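Local coordinates for protein lysozyme (Meretrix lusoria, PDB 4PJ2) that hydrolyses beta-1,4-linkages in bacterial peptidoglycan and also degrades chitin, giving the clam an enzyme that lyses Gram-positive bacteria, at residues Q70-R75 with G95-C100; W45-R50 with K74-W79; G36-K41 with R91-G96; L84-F89 with G107-L112. All coordinates share one frame; numbering follows the deposited sequence. Where two conformers were deposited one is given.

Interaction 1 of 4, residues Q70-R75 with G95-C100; sequences QNYMKR and GGPRGC
The ring of Y72 meets the G96-P97 backbone bend at its phenolic end: G96 C lies at the ring edge, near its plane, while P97 CD stands obliquely to the ring. The aromatic neighbours belong to the same chain. Y44 stacks with Y72, and Y76 makes an edge-to-face pair with it.

Across the contact the hydroxyl does nearly all the touching. Y72 OH is 3.3 Å from P97 CD and 3.6 Å from P97 CG, and it reaches G96 CA at 3.7 Å. The ring carbon Y72 CZ stays 4.3 Å from P97 CD. CG of Y72 is anti to its own backbone N (chi1 -160°), which carries the ring off helix 62-76 to the loop following helix 86-95. That loop opens with a type I turn closed by G99 N to G96 O (2.9 Å), and G96 has a positive phi that suits glycine.

Across the two segments Y72 OH meets carbon atoms of G96 and P97. Its hydrogen bond goes to S28 of the chain of the putative exported protein. Y72 is a substrate-binding residue, and this chemistry is consistent with the partner chain engaging the substrate site through the hydroxyl.

Interaction 2 of 4, residues W45-R50 with K74-W79; sequences WIDCGR and KRYAKW
D47, the last residue of helix 42-47 and part of the substrate-binding site, faces the C-terminal end of helix 62-76, where R75 and Y76 receive it through two hydrogen bonds.

The first uses the backbone. R75 NH1 donates to D47 O at 3.0 Å (N-H...O 151°), lying in the carbonyl plane on a lone pair, although the oxygen is tilted 16° out of the guanidinium plane. An extended R75 chain from CG to NE makes this reach possible. The second uses the side chain: Y76 OH donates to D47 OD2 at 2.8 Å and approaches from well above the carboxylate plane.

The three groups also overlap. D47 CG (4.2 Å above the plane) and Y76 OH lie over one face of the R75 guanidinium, and R75 CG sits 3.8 Å above the centre of the Y76 ring. D47 OD1 and R75 NH1, 4.1 Å apart, may attract each other, though only through charge, since no N-H points at that oxygen. The carboxylate has further partners in S28 and A27 of the chain of the putative exported protein.

Just beyond D47 the helix ends in a Schellman motif: G49, with positive phi, is its C-prime residue, and the bonds R50 N to W45 O and G49 N to I46 O define it.

Interaction 3 of 4, residues G36-K41 with R91-G96; sequences GYFQIK and REHNGG
A buried side-chain-to-backbone hydrogen bond joins H93 of helix 86-95 to F38, in the turn between strands 32-35 and 40-41, close to the centre of the chain. H93 NE2 donates to F38 O at 2.7 Å with an N-H...O angle of 160°. Its quality is clear from both ends: the donor sits on a lone pair in the carbonyl plane, and the oxygen lies only 4° out of the imidazole plane. A trans first torsion (chi1 -170°) swings the H93 ring toward the turn.

Carbon contacts accompany the bond. I40 CG1 lies at the ring edge, near its plane, 4.4 Å from H93 CE1. F38 CB, 3.8 Å from H93 NE2, stands off the plane on the side opposite a water that lies over the other face. This water donates to Q39 O at 3.1 Å and weakly to H93 O; it has more acceptors in reach than protons, so these bonds need not all exist at once.

The acceptor is held in a type I turn from G36 to Q39, where G36 O takes Q39 N and Q39 NE2 (3.0 Å), and Q39 with I40 forms a G1 beta bulge opposite C35.

Since Y44 OH engages ND1, both ring nitrogens are bonded and the rotation of the imidazole is fixed. This probably holds a substrate-binding histidine in place near E18, the predicted proton donor.

Interaction 4 of 4, residues L84-F89 with G107-L112; sequences LRCEGF and GYWNRL
W109 of helix 106-112 lays its indole over the first turn of helix 86-95, a helix-to-helix contact in which E87 covers one face of the ring and C86 stands obliquely to it.

The CH-pi interaction carries most of the contact. E87 CA sits 3.4 Å from the centroid of the six-membered ring of W109 and 5° off its normal, almost directly above it. From there the side chain runs along the same indole: E87 CB is 3.5 Å from W109 CZ2, and E87 CG hangs over the five-membered part. With its first two torsions both trans, the E87 chain stays extended and keeps the methylenes on the ring; the carboxylate plane is 15° from the indole plane. The acid group has R91 as a long, weak ion-pair partner; R91 also packs against W109.

Sulfur-aromatic contact comes second. C86 SG lies 5.4 Å from the same centroid but 72° off the normal, with W109 CZ3 its nearest ring atom at 4.2 Å. That sulfur is disulfide-bonded to C10 of helix 8-19, so the indole abuts the place where a third helix is covalently tied in.

Backbone bonding fixes the platform itself: R85 is at the N-cap position, and F89 N donates to R85 O at 3.0 Å. The indole nitrogen is covered by a methylene, with E87 CG 3.4 Å from W109 NE1.

Interactions 1 and 3 are buried, interaction 3 nearest the centre of the chain, whereas interactions 2 and 4 are only partly buried and farther out. Helix 62-76 serves interactions 1 and 2, which share K74 and R75; helix 86-95 serves interactions 3 and 4, and G95, its last residue, and G96 just after it belong to both 1 and 3. The chemistry follows the place: a single in-plane hydrogen bond at the centre, a hydroxyl against apolar atoms beside it, guanidinium and phenol hydrogen bonds in the partly buried interaction 2, and carbon-on-indole packing in interaction 4. Interactions 1 and 2 meet where P97 CB packs on Y76 CD1 at 3.6 Å. Substrate-binding residues make the cross-segment contacts in interactions 1 to 3, not in 4.

Interaction 1 of 4, residues Q70-R75 with G95-C100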
loop_
_atom_site.group_PDB
_atom_site.type_symbol
_atom_site.label_atom_id
_atom_site.label_comp_id
_atom_site.label_asym_id
_atom_site.label_seq_id
_atom_site.Cartn_x
_atom_site.Cartn_y
_atom_site.Cartn_z
ATOM N N GLN D 70 13.513 6.641 10.212
ATOM C CA GLN D 70 14.687 5.844 10.561
ATOM C C GLN D 70 14.313 4.393 10.884
ATOM O O GLN D 70 14.972 3.454 10.417
ATOM C CB GLN D 70 15.434 6.457 11.750
ATOM C CG GLN D 70 16.106 7.788 11.462
ATOM C CD GLN D 70 17.384 7.661 10.651
ATOM O OE1 GLN D 70 17.642 6.644 10.018
ATOM N NE2 GLN D 70 18.197 8.705 10.679
ATOM N N ASN D 71 13.281 4.206 11.702
ATOM C CA ASN D 71 12.831 2.865 12.076
ATOM C C ASN D 71 12.275 2.099 10.883
ATOM O O ASN D 71 12.490 0.903 10.777
ATOM C CB ASN D 71 11.752 2.895 13.154
ATOM C CG ASN D 71 12.265 3.341 14.497
ATOM O OD1 ASN D 71 13.468 3.410 14.731
ATOM N ND2 ASN D 71 11.348 3.615 15.406
ATOM N N TYR D 72 11.540 2.775 10.002
ATOM C CA TYR D 72 11.001 2.157 8.801
ATOM C C TYR D 72 12.115 1.634 7.899
ATOM O O TYR D 72 12.052 0.503 7.405
ATOM C CB TYR D 72 10.152 3.167 8.049
ATOM C CG TYR D 72 9.175 2.557 7.071
ATOM C CD1 TYR D 72 9.478 2.437 5.721
ATOM C CD2 TYR D 72 7.921 2.136 7.493
ATOM C CE1 TYR D 72 8.556 1.908 4.820
ATOM C CE2 TYR D 72 7.002 1.597 6.598
ATOM C CZ TYR D 72 7.322 1.480 5.267
ATOM O OH TYR D 72 6.388 0.967 4.381
ATOM N N MET D 73 13.157 2.443 7.706
ATOM C CA MET D 73 14.261 2.028 6.870
ATOM C C MET D 73 15.045 0.891 7.528
ATOM O O MET D 73 15.460 -0.022 6.846
ATOM C CB MET D 73 15.178 3.226 6.527
ATOM C CG MET D 73 14.474 4.363 5.771
ATOM S SD MET D 73 13.488 3.753 4.402
ATOM C CE MET D 73 12.264 5.062 4.319
ATOM N N LYS D 74 15.239 0.961 8.842
ATOM C CA LYS D 74 15.898 -0.124 9.578
ATOM C C LYS D 74 15.142 -1.440 9.405
ATOM O O LYS D 74 15.747 -2.498 9.243
ATOM C CB LYS D 74 15.996 0.240 11.056
ATOM C CG LYS D 74 16.687 -0.787 11.928
ATOM C CD LYS D 74 16.903 -0.247 13.340
ATOM C CE LYS D 74 17.346 -1.331 14.320
ATOM N NZ LYS D 74 17.495 -0.803 15.707
ATOM N N ARG D 75 13.820 -1.368 9.431
ATOM C CA ARG D 75 13.000 -2.556 9.280
ATOM C C ARG D 75 13.044 -3.125 7.863
ATOM O O ARG D 75 13.175 -4.350 7.694
ATOM C CB ARG D 75 11.556 -2.250 9.671
ATOM C CG ARG D 75 10.610 -3.421 9.473
ATOM C CD ARG D 75 9.270 -3.156 10.112
ATOM N NE ARG D 75 8.453 -4.361 10.064
ATOM C CZ ARG D 75 7.400 -4.579 10.839
ATOM N NH1 ARG D 75 7.004 -3.638 11.687
ATOM N NH2 ARG D 75 6.744 -5.733 10.765
ATOM N N GLY D 95 7.562 4.718 -1.824
ATOM C CA GLY D 95 6.962 3.529 -2.407
ATOM C C GLY D 95 6.688 2.351 -1.499
ATOM O O GLY D 95 6.191 1.349 -1.987
ATOM N N GLY D 96 6.999 2.454 -0.209
ATOM C CA GLY D 96 6.796 1.333 0.709
ATOM C C GLY D 96 7.981 0.389 0.781
ATOM O O GLY D 96 9.063 0.709 0.306
ATOM N N PRO D 97 7.792 -0.797 1.392
ATOM C CA PRO D 97 8.916 -1.686 1.701
ATOM C C PRO D 97 9.742 -2.124 0.511
ATOM O O PRO D 97 10.904 -2.452 0.721
ATOM C CB PRO D 97 8.225 -2.880 2.350
ATOM C CG PRO D 97 7.064 -2.269 3.022
ATOM C CD PRO D 97 6.545 -1.282 2.005
ATOM N N ARG D 98 9.177 -2.147 -0.691
ATOM C CA ARG D 98 9.919 -2.488 -1.898
ATOM C C ARG D 98 9.977 -1.311 -2.870
ATOM O O ARG D 98 10.240 -1.498 -4.056
ATOM C CB ARG D 98 9.280 -3.685 -2.598
ATOM C CG ARG D 98 9.298 -4.957 -1.774
ATOM C CD ARG D 98 9.073 -6.182 -2.643
ATOM N NE ARG D 98 10.177 -6.427 -3.579
ATOM C CZ ARG D 98 10.140 -6.184 -4.891
ATOM N NH1 ARG D 98 9.055 -5.679 -5.465
ATOM N NH2 ARG D 98 11.204 -6.451 -5.639
ATOM N N GLY D 99 9.743 -0.100 -2.372
ATOM C CA GLY D 99 9.741 1.086 -3.219
ATOM C C GLY D 99 11.002 1.245 -4.046
ATOM O O GLY D 99 10.956 1.681 -5.198
ATOM N N CYS D 100 12.145 0.901 -3.470
ATOM C CA CYS D 100 13.416 1.020 -4.166
ATOM C C CYS D 100 13.544 0.067 -5.360
ATOM O O CYS D 100 14.486 0.177 -6.137
ATOM C CB CYS D 100 14.565 0.794 -3.182
ATOM S SG CYS D 100 14.751 -0.911 -2.667
#

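Interaction 2 of 4, residues W45-R50 with K74-W79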
loop_
_atom_site.group_PDB
_atom_site.type_symbol
_atom_site.label_atom_id
_atom_site.label_comp_id
_atom_site.label_asym_id
_atom_site.label_seq_id
_atom_site.Cartn_x
_atom_site.Cartn_y
_atom_site.Cartn_z
ATOM N N TRP D 45 3.325 4.398 10.145
ATOM C CA TRP D 45 3.568 4.624 11.563
ATOM C C TRP D 45 3.485 3.341 12.374
ATOM O O TRP D 45 4.302 3.108 13.265
ATOM C CB TRP D 45 2.587 5.660 12.121
ATOM C CG TRP D 45 2.824 5.967 13.560
ATOM C CD1 TRP D 45 3.830 6.723 14.078
ATOM C CD2 TRP D 45 2.050 5.512 14.674
ATOM N NE1 TRP D 45 3.725 6.777 15.447
ATOM C CE2 TRP D 45 2.640 6.042 15.838
ATOM C CE3 TRP D 45 0.908 4.717 14.799
ATOM C CZ2 TRP D 45 2.129 5.796 17.112
ATOM C CZ3 TRP D 45 0.403 4.476 16.063
ATOM C CH2 TRP D 45 1.008 5.018 17.202
ATOM N N ILE D 46 2.515 2.497 12.054
ATOM C CA ILE D 46 2.376 1.216 12.734
ATOM C C ILE D 46 3.647 0.383 12.534
ATOM O O ILE D 46 4.217 -0.144 13.489
ATOM C CB ILE D 46 1.125 0.441 12.234
ATOM C CG1 ILE D 46 -0.147 1.133 12.737
ATOM C CG2 ILE D 46 1.169 -1.028 12.664
ATOM C CD1 ILE D 46 -1.437 0.633 12.097
ATOM N N ASP D 47 4.130 0.311 11.301
ATOM C CA ASP D 47 5.275 -0.537 10.997
ATOM C C ASP D 47 6.601 0.056 11.484
ATOM O O ASP D 47 7.559 -0.692 11.680
ATOM C CB ASP D 47 5.371 -0.784 9.501
ATOM C CG ASP D 47 4.350 -1.777 8.996
ATOM O OD1 ASP D 47 3.566 -2.357 9.785
ATOM O OD2 ASP D 47 4.357 -1.999 7.768
ATOM N N CYS D 48 6.670 1.367 11.688
ATOM C CA CYS D 48 7.912 1.976 12.167
ATOM C C CYS D 48 7.999 1.921 13.690
ATOM O O CYS D 48 8.847 2.569 14.292
ATOM C CB CYS D 48 8.054 3.419 11.672
ATOM S SG CYS D 48 7.056 4.627 12.546
ATOM N N GLY D 49 7.114 1.142 14.305
ATOM C CA GLY D 49 7.196 0.848 15.725
ATOM C C GLY D 49 6.351 1.736 16.620
ATOM O O GLY D 49 6.518 1.744 17.833
ATOM N N ARG D 50 5.432 2.477 16.019
ATOM C CA ARG D 50 4.518 3.338 16.758
ATOM C C ARG D 50 5.233 4.277 17.728
ATOM O O ARG D 50 4.867 4.361 18.905
ATOM C CB ARG D 50 3.495 2.499 17.523
ATOM C CG ARG D 50 2.646 1.604 16.640
ATOM C CD ARG D 50 1.674 0.782 17.466
ATOM N NE ARG D 50 0.300 1.252 17.293
ATOM C CZ ARG D 50 -0.670 0.583 16.670
ATOM N NH1 ARG D 50 -0.450 -0.622 16.150
ATOM N NH2 ARG D 50 -1.881 1.127 16.571
ATOM N N LYS D 74 15.239 0.961 8.842
ATOM C CA LYS D 74 15.898 -0.124 9.578
ATOM C C LYS D 74 15.142 -1.440 9.405
ATOM O O LYS D 74 15.747 -2.498 9.243
ATOM C CB LYS D 74 15.996 0.240 11.056
ATOM C CG LYS D 74 16.687 -0.787 11.928
ATOM C CD LYS D 74 16.903 -0.247 13.340
ATOM C CE LYS D 74 17.346 -1.331 14.320
ATOM N NZ LYS D 74 17.495 -0.803 15.707
ATOM N N ARG D 75 13.820 -1.368 9.431
ATOM C CA ARG D 75 13.000 -2.556 9.280
ATOM C C ARG D 75 13.044 -3.125 7.863
ATOM O O ARG D 75 13.175 -4.350 7.694
ATOM C CB ARG D 75 11.556 -2.250 9.671
ATOM C CG ARG D 75 10.610 -3.421 9.473
ATOM C CD ARG D 75 9.270 -3.156 10.112
ATOM N NE ARG D 75 8.453 -4.361 10.064
ATOM C CZ ARG D 75 7.400 -4.579 10.839
ATOM N NH1 ARG D 75 7.004 -3.638 11.687
ATOM N NH2 ARG D 75 6.744 -5.733 10.765
ATOM N N TYR D 76 12.945 -2.258 6.848
ATOM C CA TYR D 76 12.658 -2.724 5.495
ATOM C C TYR D 76 13.778 -2.615 4.464
ATOM O O TYR D 76 13.836 -3.415 3.538
ATOM C CB TYR D 76 11.431 -2.010 4.949
ATOM C CG TYR D 76 10.129 -2.422 5.566
ATOM C CD1 TYR D 76 9.711 -3.741 5.520
ATOM C CD2 TYR D 76 9.295 -1.482 6.160
ATOM C CE1 TYR D 76 8.489 -4.107 6.030
ATOM C CE2 TYR D 76 8.067 -1.857 6.678
ATOM C CZ TYR D 76 7.680 -3.174 6.611
ATOM O OH TYR D 76 6.462 -3.629 7.076
ATOM N N ALA D 77 14.616 -1.583 4.547
ATOM C CA ALA D 77 15.431 -1.235 3.393
ATOM C C ALA D 77 16.445 -2.326 3.020
ATOM O O ALA D 77 16.534 -2.744 1.875
ATOM C CB ALA D 77 16.133 0.092 3.632
ATOM N N LYS D 78 17.219 -2.786 3.989
ATOM C CA LYS D 78 18.227 -3.795 3.701
ATOM C C LYS D 78 17.605 -5.023 3.058
ATOM O O LYS D 78 18.094 -5.540 2.059
ATOM C CB LYS D 78 18.940 -4.213 4.981
ATOM C CG LYS D 78 19.966 -5.289 4.749
ATOM C CD LYS D 78 20.736 -5.607 6.030
ATOM C CE LYS D 78 21.888 -6.568 5.803
ATOM N NZ LYS D 78 22.976 -5.921 4.994
ATOM N N TRP D 79 16.507 -5.468 3.644
ATOM C CA TRP D 79 15.925 -6.765 3.314
ATOM C C TRP D 79 15.201 -6.747 1.975
ATOM O O TRP D 79 14.949 -7.792 1.382
ATOM C CB TRP D 79 15.010 -7.206 4.459
ATOM C CG TRP D 79 15.761 -7.093 5.757
ATOM C CD1 TRP D 79 15.557 -6.192 6.752
ATOM C CD2 TRP D 79 16.874 -7.879 6.155
ATOM N NE1 TRP D 79 16.477 -6.367 7.752
ATOM C CE2 TRP D 79 17.295 -7.408 7.411
ATOM C CE3 TRP D 79 17.561 -8.939 5.569
ATOM C CZ2 TRP D 79 18.372 -7.966 8.093
ATOM C CZ3 TRP D 79 18.631 -9.475 6.238
ATOM C CH2 TRP D 79 19.024 -8.994 7.486
#

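Interaction 3 of 4, residues G36-K41 with R91-G96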
loop_
_atom_site.group_PDB
_atom_site.type_symbol
_atom_site.label_atom_id
_atom_site.label_comp_id
_atom_site.label_asym_id
_atom_site.label_seq_id
_atom_site.Cartn_x
_atom_site.Cartn_y
_atom_site.Cartn_z
ATOM N N GLY D 36 1.963 15.512 8.068
ATOM C CA GLY D 36 3.175 16.089 8.620
ATOM C C GLY D 36 4.363 16.249 7.705
ATOM O O GLY D 36 4.262 16.132 6.480
ATOM N N TYR D 37 5.501 16.514 8.344
ATOM C CA TYR D 37 6.769 16.795 7.675
ATOM C C TYR D 37 7.139 15.788 6.600
ATOM O O TYR D 37 7.668 16.157 5.551
ATOM C CB TYR D 37 7.907 16.793 8.699
ATOM C CG TYR D 37 7.888 17.944 9.684
ATOM C CD1 TYR D 37 7.233 17.832 10.905
ATOM C CD2 TYR D 37 8.554 19.129 9.404
ATOM C CE1 TYR D 37 7.227 18.885 11.811
ATOM C CE2 TYR D 37 8.553 20.177 10.304
ATOM C CZ TYR D 37 7.889 20.045 11.502
ATOM O OH TYR D 37 7.892 21.084 12.399
ATOM N N PHE D 38 6.910 14.499 6.884
ATOM C CA PHE D 38 7.330 13.414 5.994
ATOM C C PHE D 38 6.145 12.742 5.304
ATOM O O PHE D 38 6.323 11.756 4.598
ATOM C CB PHE D 38 8.176 12.381 6.758
ATOM C CG PHE D 38 9.531 12.897 7.142
ATOM C CD1 PHE D 38 9.723 13.560 8.346
ATOM C CD2 PHE D 38 10.601 12.770 6.271
ATOM C CE1 PHE D 38 10.982 14.044 8.690
ATOM C CE2 PHE D 38 11.852 13.256 6.605
ATOM C CZ PHE D 38 12.040 13.903 7.810
ATOM N N GLN D 39 4.937 13.276 5.497
ATOM C CA GLN D 39 3.726 12.736 4.864
ATOM C C GLN D 39 3.592 11.225 5.137
ATOM O O GLN D 39 3.525 10.398 4.223
ATOM C CB GLN D 39 3.741 13.044 3.372
ATOM C CG GLN D 39 3.523 14.525 3.083
ATOM C CD GLN D 39 2.116 14.958 3.435
ATOM O OE1 GLN D 39 1.169 14.660 2.706
ATOM N NE2 GLN D 39 1.964 15.623 4.570
ATOM N N ILE D 40 3.522 10.915 6.423
ATOM C CA ILE D 40 3.439 9.545 6.927
ATOM C C ILE D 40 1.980 9.149 7.089
ATOM O O ILE D 40 1.178 9.918 7.634
ATOM C CB ILE D 40 4.165 9.456 8.297
ATOM C CG1 ILE D 40 5.675 9.530 8.078
ATOM C CG2 ILE D 40 3.797 8.175 9.050
ATOM C CD1 ILE D 40 6.471 9.734 9.356
ATOM N N LYS D 41 1.635 7.959 6.601
ATOM C CA LYS D 41 0.297 7.417 6.787
ATOM C C LYS D 41 0.283 6.438 7.955
ATOM O O LYS D 41 1.329 6.046 8.474
ATOM C CB LYS D 41 -0.188 6.737 5.505
ATOM C CG LYS D 41 -0.305 7.710 4.350
ATOM C CD LYS D 41 -0.861 7.091 3.086
ATOM C CE LYS D 41 0.101 6.035 2.561
ATOM N NZ LYS D 41 -0.214 5.596 1.187
ATOM N N ARG D 91 13.260 6.242 -2.051
ATOM C CA ARG D 91 12.338 5.408 -2.819
ATOM C C ARG D 91 11.491 4.475 -1.922
ATOM O O ARG D 91 10.336 4.228 -2.225
ATOM C CB ARG D 91 13.067 4.641 -3.929
ATOM C CG ARG D 91 13.638 5.575 -5.012
ATOM C CD ARG D 91 14.384 4.839 -6.113
ATOM N NE ARG D 91 13.527 3.953 -6.893
ATOM C CZ ARG D 91 13.967 3.027 -7.738
ATOM N NH1 ARG D 91 15.274 2.845 -7.922
ATOM N NH2 ARG D 91 13.095 2.261 -8.380
ATOM N N GLU D 92 12.054 4.004 -0.809
ATOM C CA GLU D 92 11.266 3.282 0.198
ATOM C C GLU D 92 10.234 4.193 0.828
ATOM O O GLU D 92 9.102 3.826 1.046
ATOM C CB GLU D 92 12.175 2.743 1.310
ATOM C CG GLU D 92 13.167 1.682 0.867
ATOM C CD GLU D 92 12.507 0.386 0.557
ATOM O OE1 GLU D 92 12.397 -0.438 1.500
ATOM O OE2 GLU D 92 12.147 0.164 -0.604
ATOM N N HIS D 93 10.652 5.418 1.112
ATOM C CA HIS D 93 9.736 6.330 1.742
ATOM C C HIS D 93 8.524 6.625 0.861
ATOM O O HIS D 93 7.406 6.654 1.344
ATOM C CB HIS D 93 10.428 7.629 2.087
ATOM C CG HIS D 93 9.577 8.477 2.945
ATOM N ND1 HIS D 93 9.296 8.148 4.250
ATOM C CD2 HIS D 93 8.861 9.598 2.676
ATOM C CE1 HIS D 93 8.470 9.039 4.761
ATOM N NE2 HIS D 93 8.192 9.930 3.825
ATOM N N ASN D 94 8.776 6.788 -0.432
ATOM C CA ASN D 94 7.723 7.106 -1.390
ATOM C C ASN D 94 6.905 5.882 -1.790
ATOM O O ASN D 94 5.717 5.998 -2.050
ATOM C CB ASN D 94 8.368 7.732 -2.633
ATOM C CG ASN D 94 7.346 8.182 -3.661
ATOM O OD1 ASN D 94 7.406 7.784 -4.817
ATOM N ND2 ASN D 94 6.401 8.990 -3.232
ATOM N N GLY D 95 7.562 4.718 -1.824
ATOM C CA GLY D 95 6.962 3.529 -2.407
ATOM C C GLY D 95 6.688 2.351 -1.499
ATOM O O GLY D 95 6.191 1.349 -1.987
ATOM N N GLY D 96 6.999 2.454 -0.209
ATOM C CA GLY D 96 6.796 1.333 0.709
ATOM C C GLY D 96 7.981 0.389 0.781
ATOM O O GLY D 96 9.063 0.709 0.306
HETATM O O HOH W 1 5.513 8.098 3.713
#

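Interaction 4 of 4, residues L84-F89 with G107-L112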
loop_
_atom_site.group_PDB
_atom_site.type_symbol
_atom_site.label_atom_id
_atom_site.label_comp_id
_atom_site.label_asym_id
_atom_site.label_seq_id
_atom_site.Cartn_x
_atom_site.Cartn_y
_atom_site.Cartn_z
ATOM N N LEU D 84 21.799 1.183 0.608
ATOM C CA LEU D 84 21.651 1.880 1.890
ATOM C C LEU D 84 22.237 3.278 1.820
ATOM O O LEU D 84 23.258 3.609 2.436
ATOM C CB LEU D 84 22.256 1.051 3.030
ATOM C CG LEU D 84 21.668 -0.353 3.143
ATOM C CD1 LEU D 84 22.353 -1.127 4.261
ATOM C CD2 LEU D 84 20.165 -0.303 3.361
ATOM N N ARG D 85 21.560 4.088 1.024
ATOM C CA ARG D 85 21.851 5.499 0.871
ATOM C C ARG D 85 20.557 6.134 0.410
ATOM O O ARG D 85 19.544 5.449 0.233
ATOM C CB ARG D 85 22.956 5.726 -0.144
ATOM C CG ARG D 85 22.766 5.040 -1.482
ATOM C CD ARG D 85 23.909 5.423 -2.394
ATOM N NE ARG D 85 24.047 4.546 -3.549
ATOM C CZ ARG D 85 25.131 4.516 -4.319
ATOM N NH1 ARG D 85 26.164 5.308 -4.049
ATOM N NH2 ARG D 85 25.191 3.696 -5.358
ATOM N N CYS D 86 20.585 7.445 0.179
ATOM C CA CYS D 86 19.345 8.170 -0.009
ATOM C C CYS D 86 18.531 7.683 -1.201
ATOM O O CYS D 86 17.308 7.644 -1.103
ATOM C CB CYS D 86 19.613 9.674 -0.095
ATOM S SG CYS D 86 18.140 10.657 0.345
ATOM N N GLU D 87 19.168 7.267 -2.295
ATOM C CA GLU D 87 18.403 6.770 -3.437
ATOM C C GLU D 87 17.469 5.661 -2.960
ATOM O O GLU D 87 16.291 5.641 -3.308
ATOM C CB GLU D 87 19.278 6.237 -4.580
ATOM C CG GLU D 87 18.405 5.659 -5.717
ATOM C CD GLU D 87 19.167 4.935 -6.808
ATOM O OE1 GLU D 87 20.374 4.664 -6.639
ATOM O OE2 GLU D 87 18.532 4.616 -7.841
ATOM N N GLY D 88 17.994 4.743 -2.153
ATOM C CA GLY D 88 17.195 3.659 -1.616
ATOM C C GLY D 88 16.156 4.141 -0.622
ATOM O O GLY D 88 14.965 3.819 -0.735
ATOM N N PHE D 89 16.595 4.925 0.353
ATOM C CA PHE D 89 15.709 5.333 1.438
ATOM C C PHE D 89 14.573 6.226 0.942
ATOM O O PHE D 89 13.439 6.093 1.384
ATOM C CB PHE D 89 16.475 6.047 2.549
ATOM C CG PHE D 89 17.569 5.212 3.196
ATOM C CD1 PHE D 89 18.827 5.763 3.414
ATOM C CD2 PHE D 89 17.337 3.901 3.618
ATOM C CE1 PHE D 89 19.836 5.017 4.016
ATOM C CE2 PHE D 89 18.362 3.151 4.230
ATOM C CZ PHE D 89 19.599 3.718 4.425
ATOM N N GLY D 107 10.692 8.578 -10.699
ATOM C CA GLY D 107 10.491 10.003 -10.903
ATOM C C GLY D 107 10.669 10.765 -9.607
ATOM O O GLY D 107 11.306 11.821 -9.584
ATOM N N TYR D 108 10.153 10.197 -8.516
ATOM C CA TYR D 108 10.282 10.817 -7.192
ATOM C C TYR D 108 11.759 11.074 -6.867
ATOM O O TYR D 108 12.124 12.170 -6.444
ATOM C CB TYR D 108 9.673 9.895 -6.124
ATOM C CG TYR D 108 9.770 10.391 -4.700
ATOM C CD1 TYR D 108 10.878 10.078 -3.909
ATOM C CD2 TYR D 108 8.738 11.091 -4.114
ATOM C CE1 TYR D 108 10.961 10.498 -2.604
ATOM C CE2 TYR D 108 8.806 11.511 -2.805
ATOM C CZ TYR D 108 9.935 11.199 -2.046
ATOM O OH TYR D 108 10.021 11.574 -0.728
ATOM N N TRP D 109 12.601 10.055 -7.054
ATOM C CA TRP D 109 14.034 10.177 -6.790
ATOM C C TRP D 109 14.709 11.169 -7.753
ATOM O O TRP D 109 15.539 11.969 -7.333
ATOM C CB TRP D 109 14.701 8.804 -6.886
ATOM C CG TRP D 109 16.199 8.852 -6.845
ATOM C CD1 TRP D 109 17.050 8.366 -7.787
ATOM C CD2 TRP D 109 17.024 9.397 -5.800
ATOM N NE1 TRP D 109 18.354 8.572 -7.402
ATOM C CE2 TRP D 109 18.366 9.209 -6.189
ATOM C CE3 TRP D 109 16.756 10.026 -4.575
ATOM C CZ2 TRP D 109 19.441 9.622 -5.396
ATOM C CZ3 TRP D 109 17.824 10.437 -3.798
ATOM C CH2 TRP D 109 19.147 10.243 -4.214
ATOM N N ASN D 110 14.341 11.126 -9.039
ATOM C CA ASN D 110 14.892 12.043 -10.029
ATOM C C ASN D 110 14.554 13.469 -9.648
ATOM O O ASN D 110 15.395 14.367 -9.765
ATOM C CB ASN D 110 14.328 11.723 -11.416
ATOM C CG ASN D 110 14.973 10.498 -12.040
ATOM O OD1 ASN D 110 16.013 10.032 -11.579
ATOM N ND2 ASN D 110 14.366 9.981 -13.104
ATOM N N ARG D 111 13.323 13.692 -9.220
ATOM C CA ARG D 111 12.872 15.027 -8.872
ATOM C C ARG D 111 13.446 15.495 -7.538
ATOM O O ARG D 111 13.836 16.669 -7.418
ATOM C CB ARG D 111 11.336 15.125 -8.893
ATOM C CG ARG D 111 10.703 14.973 -10.272
ATOM C CD ARG D 111 9.251 15.460 -10.281
ATOM N NE ARG D 111 8.500 14.978 -9.123
ATOM C CZ ARG D 111 7.948 13.773 -9.030
ATOM N NH1 ARG D 111 8.048 12.904 -10.031
ATOM N NH2 ARG D 111 7.287 13.442 -7.930
ATOM N N LEU D 112 13.525 14.600 -6.555
ATOM C CA LEU D 112 14.033 14.994 -5.248
ATOM C C LEU D 112 15.439 15.593 -5.377
ATOM O O LEU D 112 15.783 16.551 -4.693
ATOM C CB LEU D 112 14.029 13.794 -4.289
ATOM C CG LEU D 112 14.762 13.939 -2.947
ATOM C CD1 LEU D 112 14.156 12.959 -1.938
ATOM C CD2 LEU D 112 16.263 13.657 -3.036
#